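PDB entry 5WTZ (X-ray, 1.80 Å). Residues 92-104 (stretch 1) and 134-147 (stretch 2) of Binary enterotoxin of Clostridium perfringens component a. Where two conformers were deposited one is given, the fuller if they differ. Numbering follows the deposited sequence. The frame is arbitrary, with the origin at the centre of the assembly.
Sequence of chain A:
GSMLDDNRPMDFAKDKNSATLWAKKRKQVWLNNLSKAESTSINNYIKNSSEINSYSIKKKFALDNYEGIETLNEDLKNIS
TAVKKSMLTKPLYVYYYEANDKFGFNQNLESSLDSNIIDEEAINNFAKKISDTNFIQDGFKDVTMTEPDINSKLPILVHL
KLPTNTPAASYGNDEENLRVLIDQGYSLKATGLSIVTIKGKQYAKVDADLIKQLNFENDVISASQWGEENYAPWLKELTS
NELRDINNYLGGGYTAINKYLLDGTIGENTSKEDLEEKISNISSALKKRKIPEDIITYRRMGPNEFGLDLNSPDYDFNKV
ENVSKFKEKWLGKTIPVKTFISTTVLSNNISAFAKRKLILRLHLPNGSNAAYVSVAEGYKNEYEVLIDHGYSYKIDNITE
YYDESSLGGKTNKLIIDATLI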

ATOM      1  N   LEU A  92      12.076 -15.197 -11.380  1.00 31.85           N
ATOM      2  CA  LEU A  92      11.538 -14.941 -12.711  1.00 32.64           C
ATOM      3  C   LEU A  92      11.371 -13.440 -12.923  1.00 28.50           C
ATOM      4  O   LEU A  92      10.687 -12.774 -12.147  1.00 28.52           O
ATOM      5  N   TYR A  93      11.989 -12.900 -13.969  1.00 26.64           N
ATOM      6  CA  TYR A  93      11.711 -11.520 -14.353  1.00 24.74           C
ATOM      7  C   TYR A  93      10.446 -11.440 -15.213  1.00 28.36           C
ATOM      8  O   TYR A  93      10.221 -12.270 -16.106  1.00 28.09           O
ATOM      9  N   VAL A  94       9.613 -10.445 -14.937  1.00 27.59           N
ATOM     10  CA  VAL A  94       8.390 -10.248 -15.693  1.00 25.29           C
ATOM     11  C   VAL A  94       8.292  -8.803 -16.148  1.00 28.34           C
ATOM     12  O   VAL A  94       9.057  -7.955 -15.675  1.00 26.27           O
ATOM     13  N   TYR A  95       7.360  -8.540 -17.066  1.00 26.78           N
ATOM     14  CA  TYR A  95       7.256  -7.259 -17.767  1.00 24.35           C
ATOM     15  C   TYR A  95       5.839  -6.700 -17.759  1.00 24.21           C
ATOM     16  O   TYR A  95       4.862  -7.451 -17.838  1.00 24.70           O
ATOM     17  N   TYR A  96       5.726  -5.379 -17.649  1.00 25.33           N
ATOM     18  CA  TYR A  96       4.469  -4.693 -17.934  1.00 28.40           C
ATOM     19  C   TYR A  96       4.692  -3.198 -18.078  1.00 20.32           C
ATOM     20  O   TYR A  96       5.504  -2.605 -17.356  1.00 20.51           O
ATOM     21  N   TYR A  97       3.989  -2.617 -19.039  1.00 23.38           N
ATOM     22  CA  TYR A  97       3.919  -1.172 -19.189  1.00 24.90           C
ATOM     23  C   TYR A  97       3.111  -0.611 -18.037  1.00 22.59           C
ATOM     24  O   TYR A  97       2.166  -1.257 -17.573  1.00 24.25           O
ATOM     25  N   GLU A  98       3.474   0.580 -17.574  1.00 23.61           N
ATOM     26  CA  GLU A  98       2.836   1.155 -16.391  1.00 21.40           C
ATOM     27  C   GLU A  98       2.582   2.671 -16.502  1.00 25.53           C
ATOM     28  O   GLU A  98       3.302   3.388 -17.205  1.00 22.62           O
ATOM     29  N   ALA A  99       1.542   3.147 -15.819  1.00 21.93           N
ATOM     30  CA  ALA A  99       1.165   4.551 -15.860  1.00 23.55           C
ATOM     31  C   ALA A  99       1.956   5.303 -14.804  1.00 21.69           C
ATOM     32  O   ALA A  99       2.346   4.730 -13.792  1.00 20.22           O
ATOM     33  N   ASN A 100       2.221   6.580 -15.027  1.00 24.80           N
ATOM     34  CA  ASN A 100       3.025   7.285 -14.041  1.00 25.36           C
ATOM     35  C   ASN A 100       2.290   7.422 -12.693  1.00 22.18           C
ATOM     36  O   ASN A 100       2.938   7.450 -11.648  1.00 20.22           O
ATOM     37  N   ASP A 101       0.960   7.426 -12.677  1.00 25.43           N
ATOM     38  CA  ASP A 101       0.295   7.594 -11.374  1.00 29.06           C
ATOM     39  C   ASP A 101       0.467   6.380 -10.449  1.00 27.98           C
ATOM     40  O   ASP A 101       0.327   6.509  -9.238  1.00 22.07           O
ATOM     41  N   LYS A 102       0.821   5.214 -10.987  1.00 20.93           N
ATOM     42  CA  LYS A 102       1.203   4.107 -10.117  1.00 22.12           C
ATOM     43  C   LYS A 102       2.564   4.338  -9.456  1.00 24.70           C
ATOM     44  O   LYS A 102       3.000   3.547  -8.618  1.00 25.99           O
ATOM     45  N   PHE A 103       3.253   5.412  -9.836  1.00 19.91           N
ATOM     46  CA  PHE A 103       4.469   5.770  -9.129  1.00 18.21           C
ATOM     47  C   PHE A 103       4.268   7.109  -8.435  1.00 13.98           C
ATOM     48  O   PHE A 103       5.209   7.694  -7.913  1.00 15.01           O
ATOM     49  N   GLY A 104       3.020   7.577  -8.436  1.00 19.56           N
ATOM     50  CA  GLY A 104       2.675   8.844  -7.830  1.00 16.68           C
ATOM     51  C   GLY A 104       3.370  10.007  -8.507  1.00 20.80           C
ATOM     52  O   GLY A 104       3.687  11.010  -7.874  1.00 19.60           O
ATOM     53  N   ASN A 134       8.643   2.044  -1.135  1.00 14.65           N
ATOM     54  CA  ASN A 134       8.050   0.759  -1.473  1.00 12.22           C
ATOM     55  C   ASN A 134       6.636   1.010  -1.965  1.00 20.11           C
ATOM     56  O   ASN A 134       5.810   1.547  -1.213  1.00 16.93           O
ATOM     57  N   PHE A 135       6.369   0.662  -3.231  1.00 17.09           N
ATOM     58  CA  PHE A 135       5.072   0.933  -3.854  1.00 21.57           C
ATOM     59  C   PHE A 135       4.130  -0.253  -3.693  1.00 20.35           C
ATOM     60  O   PHE A 135       4.269  -1.285  -4.356  1.00 19.05           O
ATOM     61  N   ILE A 136       3.170  -0.101  -2.794  1.00 19.86           N
ATOM     62  CA  ILE A 136       2.230  -1.168  -2.502  1.00 19.74           C
ATOM     63  C   ILE A 136       1.368  -1.474  -3.724  1.00 19.02           C
ATOM     64  O   ILE A 136       0.796  -0.578  -4.346  1.00 22.61           O
ATOM     65  N   GLN A 137       1.267  -2.755  -4.066  0.55 15.80           N
ATOM     66  CA  GLN A 137       0.467  -3.177  -5.210  0.55 20.16           C
ATOM     67  C   GLN A 137      -0.838  -3.843  -4.773  0.55 21.51           C
ATOM     68  O   GLN A 137      -0.833  -4.984  -4.301  0.55 21.09           O
ATOM     69  N   ASP A 138      -1.955  -3.134  -4.953  1.00 19.32           N
ATOM     70  CA  ASP A 138      -3.269  -3.636  -4.540  1.00 17.05           C
ATOM     71  C   ASP A 138      -3.815  -4.697  -5.488  1.00 20.60           C
ATOM     72  O   ASP A 138      -3.596  -4.635  -6.694  1.00 24.86           O
ATOM     73  N   GLY A 139      -4.545  -5.657  -4.934  1.00 17.74           N
ATOM     74  CA  GLY A 139      -5.141  -6.712  -5.736  1.00 29.58           C
ATOM     75  C   GLY A 139      -4.129  -7.697  -6.298  1.00 26.00           C
ATOM     76  O   GLY A 139      -2.966  -7.722  -5.884  1.00 27.06           O
ATOM     77  N   PHE A 140      -4.586  -8.528  -7.226  1.00 21.37           N
ATOM     78  CA  PHE A 140      -3.702  -9.423  -7.958  1.00 21.90           C
ATOM     79  C   PHE A 140      -3.072  -8.649  -9.105  1.00 26.33           C
ATOM     80  O   PHE A 140      -3.656  -7.703  -9.633  1.00 32.89           O
ATOM     81  N   LYS A 141      -1.871  -9.049  -9.488  1.00 24.54           N
ATOM     82  CA  LYS A 141      -1.163  -8.372 -10.556  1.00 28.36           C
ATOM     83  C   LYS A 141      -0.795  -9.377 -11.635  1.00 30.18           C
ATOM     84  O   LYS A 141      -0.004 -10.282 -11.401  1.00 28.82           O
ATOM     85  N   ASP A 142      -1.388  -9.236 -12.814  1.00 26.94           N
ATOM     86  CA  ASP A 142      -1.030 -10.110 -13.911  1.00 28.61           C
ATOM     87  C   ASP A 142      -0.057  -9.387 -14.820  1.00 23.24           C
ATOM     88  O   ASP A 142      -0.160  -8.172 -15.013  1.00 28.26           O
ATOM     89  N   VAL A 143       0.908 -10.141 -15.337  1.00 29.33           N
ATOM     90  CA  VAL A 143       2.010  -9.591 -16.114  1.00 31.85           C
ATOM     91  C   VAL A 143       2.373 -10.490 -17.284  1.00 31.64           C
ATOM     92  O   VAL A 143       1.788 -11.560 -17.451  1.00 30.23           O
ATOM     93  N   THR A 144       3.351 -10.065 -18.079  1.00 26.34           N
ATOM     94  CA  THR A 144       3.804 -10.856 -19.220  1.00 35.51           C
ATOM     95  C   THR A 144       5.251 -11.326 -19.034  1.00 39.60           C
ATOM     96  O   THR A 144       6.001 -10.767 -18.229  1.00 31.73           O
ATOM     97  N   MET A 145       5.637 -12.362 -19.779  1.00 34.67           N
ATOM     98  CA  MET A 145       6.919 -13.039 -19.571  1.00 34.19           C
ATOM     99  C   MET A 145       8.087 -12.429 -20.329  1.00 29.85           C
ATOM    100  O   MET A 145       9.243 -12.746 -20.051  1.00 32.17           O
ATOM    101  N   THR A 146       7.789 -11.580 -21.302  1.00 36.82           N
ATOM    102  CA  THR A 146       8.823 -11.065 -22.189  1.00 36.21           C
ATOM    103  C   THR A 146       8.648  -9.578 -22.433  1.00 31.70           C
ATOM    104  O   THR A 146       7.559  -9.036 -22.253  1.00 31.11           O
ATOM    105  N   GLU A 147       9.735  -8.923 -22.828  1.00 28.62           N
ATOM    106  CA  GLU A 147       9.701  -7.512 -23.172  1.00 35.27           C
ATOM    107  C   GLU A 147       8.669  -7.276 -24.251  1.00 37.02           C
ATOM    108  O   GLU A 147       8.677  -7.960 -25.266  1.00 38.09           O
TER

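The strands 92-98 and 141-144 cross steeply, at 101°, and share a single antiparallel bridge, Y95 with T144. Its backbone groups satisfy each other: Y95 N donates to T144 O (2.9 Å) and T144 N to Y95 O (3.0 Å). T144, chi1 p, adds a third bond, OG1 to Y95 O at 3.1 Å; threonine's short hydroxyl reaches the carbonyl already holding its own amide. The Y95 ring (m) lies with one face against the backbone of T146 and E147, while its OH is satisfied elsewhere in the structure.

V143 (m) points toward stretch 1, where CG2 meets V94 CB at 3.5 Å and CG1 meets Y96 CD1 at 3.4 Å. Y96 (p) also points in, and K141, its chain largely extended, lays CE over the ring, 3.6 Å from CE2. K141 NZ sits off-centre above that ring and donates to water 3, which donates to E98 OE2 (2.9 Å). E98 OE2 lies 4.2 Å from K141 NZ, too far for a salt bridge; water 2 joins it to Y96 OH, and E98 OE1 accepts from A99 N.

K102 NZ bonds weakly to Q137 OE1 (2.8 Å) and donates to water 4, while Q137 NE2 donates to F135 O. Beyond, F103 (m) turns its edge to the face of F135 (m), F103 CD1 lying 3.7 Å from F135 CE2.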

ATOM      1  CB  LEU A  92      10.188 -15.643 -12.898  1.00 31.41           C
ATOM      2  CG  LEU A  92       9.492 -15.442 -14.253  1.00 29.27           C
ATOM      3  CD1 LEU A  92      10.168 -16.288 -15.303  1.00 36.64           C
ATOM      4  CD2 LEU A  92       7.997 -15.753 -14.183  1.00 26.77           C
ATOM      5  CB  TYR A  93      12.895 -10.907 -15.096  1.00 24.74           C
ATOM      6  CG  TYR A  93      14.146 -10.721 -14.283  1.00 29.72           C
ATOM      7  CD1 TYR A  93      15.070 -11.748 -14.151  1.00 32.90           C
ATOM      8  CD2 TYR A  93      14.427  -9.504 -13.662  1.00 27.87           C
ATOM      9  CE1 TYR A  93      16.220 -11.576 -13.421  1.00 38.29           C
ATOM     10  CE2 TYR A  93      15.583  -9.328 -12.932  1.00 28.88           C
ATOM     11  CZ  TYR A  93      16.476 -10.375 -12.815  1.00 35.05           C
ATOM     12  OH  TYR A  93      17.632 -10.232 -12.092  1.00 34.98           O
ATOM     13  CB  VAL A  94       7.146 -10.638 -14.878  1.00 26.07           C
ATOM     14  CG1 VAL A  94       7.129 -12.148 -14.655  1.00 26.82           C
ATOM     15  CG2 VAL A  94       7.096  -9.880 -13.555  1.00 24.18           C
ATOM     16  CB  TYR A  95       7.735  -7.412 -19.219  1.00 29.91           C
ATOM     17  CG  TYR A  95       9.172  -7.863 -19.332  1.00 29.45           C
ATOM     18  CD1 TYR A  95       9.505  -9.208 -19.242  1.00 27.91           C
ATOM     19  CD2 TYR A  95      10.195  -6.946 -19.513  1.00 24.05           C
ATOM     20  CE1 TYR A  95      10.814  -9.628 -19.336  1.00 27.61           C
ATOM     21  CE2 TYR A  95      11.514  -7.363 -19.623  1.00 24.93           C
ATOM     22  CZ  TYR A  95      11.818  -8.703 -19.523  1.00 26.30           C
ATOM     23  OH  TYR A  95      13.130  -9.130 -19.614  1.00 31.88           O
ATOM     24  CB  TYR A  96       3.409  -4.962 -16.858  1.00 26.49           C
ATOM     25  CG  TYR A  96       3.779  -4.527 -15.457  1.00 19.52           C
ATOM     26  CD1 TYR A  96       4.549  -5.337 -14.635  1.00 20.32           C
ATOM     27  CD2 TYR A  96       3.324  -3.321 -14.942  1.00 19.52           C
ATOM     28  CE1 TYR A  96       4.881  -4.942 -13.333  1.00 18.78           C
ATOM     29  CE2 TYR A  96       3.648  -2.925 -13.661  1.00 22.74           C
ATOM     30  CZ  TYR A  96       4.417  -3.730 -12.861  1.00 20.87           C
ATOM     31  OH  TYR A  96       4.717  -3.313 -11.588  1.00 20.17           O
ATOM     32  CB  TYR A  97       3.278  -0.792 -20.510  1.00 21.73           C
ATOM     33  CG  TYR A  97       4.157  -0.936 -21.734  1.00 23.86           C
ATOM     34  CD1 TYR A  97       5.299  -0.159 -21.898  1.00 22.38           C
ATOM     35  CD2 TYR A  97       3.829  -1.832 -22.726  1.00 28.05           C
ATOM     36  CE1 TYR A  97       6.088  -0.279 -23.044  1.00 23.33           C
ATOM     37  CE2 TYR A  97       4.607  -1.952 -23.873  1.00 31.62           C
ATOM     38  CZ  TYR A  97       5.737  -1.178 -24.017  1.00 35.35           C
ATOM     39  OH  TYR A  97       6.519  -1.303 -25.147  1.00 40.93           O
ATOM     40  CB  GLU A  98       3.678   0.847 -15.153  1.00 18.57           C
ATOM     41  CG  GLU A  98       3.053   1.322 -13.827  1.00 20.24           C
ATOM     42  CD  GLU A  98       1.657   0.734 -13.579  1.00 24.94           C
ATOM     43  OE1 GLU A  98       0.674   1.138 -14.256  1.00 21.45           O
ATOM     44  OE2 GLU A  98       1.551  -0.143 -12.694  1.00 27.39           O
ATOM     45  CB  ALA A  99      -0.342   4.714 -15.641  1.00 19.84           C
ATOM     46  CB  ASN A 100       3.485   8.652 -14.573  1.00 31.22           C
ATOM     47  CG  ASN A 100       2.378   9.441 -15.213  1.00 43.24           C
ATOM     48  OD1 ASN A 100       1.302   8.916 -15.488  1.00 50.09           O
ATOM     49  ND2 ASN A 100       2.642  10.713 -15.476  1.00 44.94           N
ATOM     50  CB  ASP A 101      -1.194   7.945 -11.537  1.00 42.21           C
ATOM     51  CG  ASP A 101      -1.969   6.931 -12.346  1.00 53.47           C
ATOM     52  OD1 ASP A 101      -1.806   5.712 -12.129  1.00 57.45           O
ATOM     53  OD2 ASP A 101      -2.765   7.369 -13.200  1.00 59.15           O
ATOM     54  CB  LYS A 102       1.217   2.781 -10.876  1.00 24.09           C
ATOM     55  CG  LYS A 102      -0.099   2.007 -10.786  1.00 34.12           C
ATOM     56  CD  LYS A 102      -0.375   1.523  -9.362  1.00 38.28           C
ATOM     57  CE  LYS A 102       0.595   0.418  -8.948  1.00 41.98           C
ATOM     58  NZ  LYS A 102       0.358  -0.104  -7.565  1.00 46.11           N
ATOM     59  CB  PHE A 103       5.664   5.789 -10.088  1.00 14.34           C
ATOM     60  CG  PHE A 103       6.103   4.413 -10.511  1.00 23.60           C
ATOM     61  CD1 PHE A 103       6.933   3.664  -9.685  1.00 25.60           C
ATOM     62  CD2 PHE A 103       5.675   3.865 -11.721  1.00 20.37           C
ATOM     63  CE1 PHE A 103       7.332   2.385 -10.061  1.00 26.63           C
ATOM     64  CE2 PHE A 103       6.062   2.590 -12.094  1.00 20.11           C
ATOM     65  CZ  PHE A 103       6.894   1.853 -11.272  1.00 22.22           C
ATOM     66  CB  ASN A 134       8.041  -0.188  -0.273  1.00 18.10           C
ATOM     67  CG  ASN A 134       9.443  -0.620   0.158  1.00 23.09           C
ATOM     68  OD1 ASN A 134      10.383  -0.632  -0.634  1.00 21.32           O
ATOM     69  ND2 ASN A 134       9.572  -0.995   1.420  1.00 24.92           N
ATOM     70  CB  PHE A 135       5.228   1.285  -5.342  1.00 15.93           C
ATOM     71  CG  PHE A 135       5.841   2.648  -5.581  1.00 14.53           C
ATOM     72  CD1 PHE A 135       5.076   3.802  -5.458  1.00 14.31           C
ATOM     73  CD2 PHE A 135       7.192   2.772  -5.886  1.00 16.63           C
ATOM     74  CE1 PHE A 135       5.648   5.068  -5.661  1.00 14.29           C
ATOM     75  CE2 PHE A 135       7.773   4.030  -6.092  1.00 13.50           C
ATOM     76  CZ  PHE A 135       6.996   5.172  -5.985  1.00 13.51           C
ATOM     77  CB  ILE A 136       1.350  -0.803  -1.254  1.00 17.48           C
ATOM     78  CG1 ILE A 136       2.231  -0.789   0.003  1.00 19.60           C
ATOM     79  CG2 ILE A 136       0.198  -1.787  -1.096  1.00 13.99           C
ATOM     80  CD1 ILE A 136       1.533  -0.245   1.248  1.00 12.16           C
ATOM     81  CB  GLN A 137       1.282  -4.130  -6.086  0.55 17.99           C
ATOM     82  CG  GLN A 137       2.647  -3.569  -6.468  0.55 17.28           C
ATOM     83  CD  GLN A 137       2.547  -2.359  -7.373  0.55 19.83           C
ATOM     84  OE1 GLN A 137       1.845  -2.387  -8.392  0.55 25.21           O
ATOM     85  NE2 GLN A 137       3.267  -1.302  -7.033  0.55 11.63           N
ATOM     86  CB  ASP A 138      -4.276  -2.499  -4.435  1.00 16.19           C
ATOM     87  CG  ASP A 138      -3.924  -1.543  -3.337  1.00 14.74           C
ATOM     88  OD1 ASP A 138      -4.014  -1.958  -2.164  1.00 22.03           O
ATOM     89  OD2 ASP A 138      -3.544  -0.405  -3.650  1.00 20.25           O
ATOM     90  CB  PHE A 140      -4.455 -10.651  -8.484  1.00 23.63           C
ATOM     91  CG  PHE A 140      -5.178 -11.419  -7.416  1.00 26.29           C
ATOM     92  CD1 PHE A 140      -4.522 -12.365  -6.659  1.00 26.41           C
ATOM     93  CD2 PHE A 140      -6.518 -11.170  -7.157  1.00 32.32           C
ATOM     94  CE1 PHE A 140      -5.193 -13.056  -5.658  1.00 31.89           C
ATOM     95  CE2 PHE A 140      -7.190 -11.853  -6.164  1.00 28.34           C
ATOM     96  CZ  PHE A 140      -6.529 -12.800  -5.413  1.00 27.83           C
ATOM     97  CB  LYS A 141       0.089  -7.669 -10.007  1.00 29.48           C
ATOM     98  CG  LYS A 141       0.921  -6.947 -11.064  1.00 30.46           C
ATOM     99  CD  LYS A 141       0.061  -6.028 -11.922  1.00 32.89           C
ATOM    100  CE  LYS A 141       0.918  -5.046 -12.720  1.00 33.58           C
ATOM    101  NZ  LYS A 141       0.096  -4.055 -13.479  1.00 31.90           N
ATOM    102  CB  ASP A 142      -2.265 -10.590 -14.673  1.00 27.89           C
ATOM    103  CG  ASP A 142      -3.177  -9.458 -15.105  1.00 33.38           C
ATOM    104  OD1 ASP A 142      -3.975  -8.968 -14.269  1.00 34.59           O
ATOM    105  OD2 ASP A 142      -3.111  -9.076 -16.293  1.00 28.79           O
ATOM    106  CB  VAL A 143       3.256  -9.396 -15.237  1.00 30.59           C
ATOM    107  CG1 VAL A 143       2.992  -8.343 -14.187  1.00 24.66           C
ATOM    108  CG2 VAL A 143       3.644 -10.711 -14.586  1.00 32.07           C
ATOM    109  CB  THR A 144       3.666 -10.063 -20.533  1.00 34.59           C
ATOM    110  OG1 THR A 144       4.559  -8.946 -20.525  1.00 34.94           O
ATOM    111  CG2 THR A 144       2.257  -9.549 -20.677  1.00 37.18           C
ATOM    112  CB  MET A 145       6.805 -14.508 -19.973  1.00 37.95           C
ATOM    113  CG  MET A 145       5.755 -15.254 -19.199  1.00 38.52           C
ATOM    114  SD  MET A 145       5.536 -16.951 -19.745  1.00 41.19           S
ATOM    115  CE  MET A 145       3.895 -17.215 -19.051  1.00 35.31           C
ATOM    116  CB  THR A 146       8.823 -11.801 -23.556  1.00 33.36           C
ATOM    117  OG1 THR A 146       7.498 -11.822 -24.099  1.00 36.02           O
ATOM    118  CG2 THR A 146       9.328 -13.228 -23.408  1.00 33.34           C
ATOM    119  CB  GLU A 147      11.075  -7.036 -23.639  1.00 38.20           C
ATOM    120  CG  GLU A 147      11.131  -5.556 -23.963  1.00 43.31           C
ATOM    121  CD  GLU A 147      12.446  -5.156 -24.592  1.00 50.31           C
ATOM    122  OE1 GLU A 147      13.493  -5.333 -23.933  1.00 44.13           O
ATOM    123  OE2 GLU A 147      12.436  -4.675 -25.751  1.00 57.67           O
TER
HETATM  124  O   HOH W   1      10.436 -14.364 -17.823  1.00 28.77           O
HETATM  125  O   HOH W   2       3.770  -1.053 -10.925  1.00 24.53           O
HETATM  126  O   HOH W   3       0.130  -2.267 -11.228  1.00 42.69           O
HETATM  127  O   HOH W   4      -1.952  -1.321  -7.129  1.00 19.56           O
HETATM  128  O   HOH W   5       4.325   0.626  -8.768  1.00 27.20           O